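Local structure of NEDD8-conjugating enzyme UBC12 (Saccharomyces cerevisiae, 3O2U) at residues L41-P44 / P45-L49. The protein accepts the ubiquitin-like protein RUB1 (NEDD8) from the UBA3-ULA1 E1 complex and catalyses its covalent attachment to other proteins, chiefly the cullin CDC53. Residues are numbered along the deposited sequence; the frame is centred on the assembly and turned at random.
Sequences LDLP and PTVTL
Leu43 packs on Val47 and Leu49 across a type I beta turn, Pro44 to Val47, that folds the chain leaving helix 29-39 back into strand 47-51, the first strand of the antiparallel sheet in this E2 (UBC) core. From its CB outward, Leu43 lies against the incoming strand, CB itself already 3.8 Å from Val47 O. With CG anti to the carbonyl carbon (chi1 -61°), the fork drops toward the strand. There CD1 lies between two atoms, Val47 O at 3.8 Å and Leu49 CB at 4.1 Å. The other branch, CD2, meets Val47 CG1 at 3.9 Å, the side chains of Leu43 and Val47 crossing at about a right angle. Ile135 touches Leu43, Val47 and Leu49 alike, so the loop before the turn and the strand after it pack on the same residue of helix 131-143. The turn is closed by one backbone hydrogen bond, Val47 N to Pro44 O at 2.9 Å. On the Pro44 ring, CG lies 3.6 Å from Thr46 OG1. Past the turn, Thr48 pairs through its backbone with Ile69 of strand 65-70. Farthest from the turn, Leu41 and Leu49 meet through single methyls, CD1 of Leu41 lying 3.6 Å from CD1 of Leu49.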
loop_
_atom_site.group_PDB
_atom_site.type_symbol
_atom_site.label_atom_id
_atom_site.label_comp_id
_atom_site.label_asym_id
_atom_site.label_seq_id
_atom_site.Cartn_x
_atom_site.Cartn_y
_atom_site.Cartn_z
ATOM N N LEU A 41 10.701 -5.432 -10.057
ATOM C CA LEU A 41 10.026 -4.132 -10.165
ATOM C C LEU A 41 10.526 -3.302 -11.346
ATOM O O LEU A 41 11.702 -3.319 -11.682
ATOM C CB LEU A 41 10.184 -3.317 -8.880
ATOM C CG LEU A 41 9.251 -3.673 -7.727
ATOM C CD1 LEU A 41 9.603 -2.864 -6.457
ATOM C CD2 LEU A 41 7.791 -3.485 -8.125
ATOM N N ASP A 42 9.617 -2.560 -11.961
ATOM C CA ASP A 42 9.965 -1.675 -13.055
ATOM C C ASP A 42 9.252 -0.349 -12.824
ATOM O O ASP A 42 8.251 -0.056 -13.470
ATOM C CB ASP A 42 9.524 -2.299 -14.377
ATOM C CG ASP A 42 10.070 -1.566 -15.577
ATOM O OD1 ASP A 42 11.297 -1.626 -15.801
ATOM O OD2 ASP A 42 9.267 -0.945 -16.308
ATOM N N LEU A 43 9.760 0.446 -11.888
ATOM C CA LEU A 43 9.036 1.633 -11.425
ATOM C C LEU A 43 9.237 2.835 -12.341
ATOM O O LEU A 43 10.343 3.060 -12.830
ATOM C CB LEU A 43 9.495 2.011 -10.015
ATOM C CG LEU A 43 9.316 1.029 -8.848
ATOM C CD1 LEU A 43 10.127 1.479 -7.636
ATOM C CD2 LEU A 43 7.855 0.893 -8.484
ATOM N N PRO A 44 8.172 3.626 -12.562
ATOM C CA PRO A 44 8.380 4.901 -13.253
ATOM C C PRO A 44 9.021 5.906 -12.300
ATOM O O PRO A 44 9.004 5.696 -11.077
ATOM C CB PRO A 44 6.961 5.348 -13.629
ATOM C CG PRO A 44 6.053 4.636 -12.693
ATOM C CD PRO A 44 6.755 3.383 -12.228
ATOM N N PRO A 45 9.589 6.991 -12.849
ATOM C CA PRO A 45 10.314 7.976 -12.036
ATOM C C PRO A 45 9.399 8.655 -11.016
ATOM O O PRO A 45 9.882 9.254 -10.060
ATOM C CB PRO A 45 10.822 8.992 -13.077
ATOM C CG PRO A 45 10.843 8.234 -14.364
ATOM C CD PRO A 45 9.670 7.296 -14.288
ATOM N N THR A 46 8.092 8.527 -11.205
ATOM C CA THR A 46 7.123 9.114 -10.290
ATOM C C THR A 46 6.886 8.266 -9.038
ATOM O O THR A 46 6.127 8.659 -8.153
ATOM C CB THR A 46 5.784 9.299 -10.987
ATOM O OG1 THR A 46 5.497 8.103 -11.719
ATOM C CG2 THR A 46 5.846 10.486 -11.957
ATOM N N VAL A 47 7.524 7.105 -8.970
ATOM C CA VAL A 47 7.371 6.247 -7.803
ATOM C C VAL A 47 8.702 5.805 -7.236
ATOM O O VAL A 47 9.542 5.249 -7.946
ATOM C CB VAL A 47 6.547 4.988 -8.096
ATOM C CG1 VAL A 47 6.444 4.113 -6.815
ATOM C CG2 VAL A 47 5.151 5.363 -8.597
ATOM N N THR A 48 8.889 6.039 -5.946
ATOM C CA THR A 48 10.074 5.532 -5.277
ATOM C C THR A 48 9.654 4.591 -4.143
ATOM O O THR A 48 8.530 4.673 -3.638
ATOM C CB THR A 48 10.939 6.678 -4.773
ATOM O OG1 THR A 48 10.226 7.420 -3.781
ATOM C CG2 THR A 48 11.273 7.614 -5.925
ATOM N N LEU A 49 10.542 3.685 -3.759
ATOM C CA LEU A 49 10.188 2.629 -2.823
ATOM C C LEU A 49 11.329 2.433 -1.836
ATOM O O LEU A 49 12.490 2.404 -2.231
ATOM C CB LEU A 49 9.900 1.332 -3.576
ATOM C CG LEU A 49 9.412 0.154 -2.735
ATOM C CD1 LEU A 49 8.709 -0.870 -3.579
ATOM C CD2 LEU A 49 10.581 -0.500 -2.000
#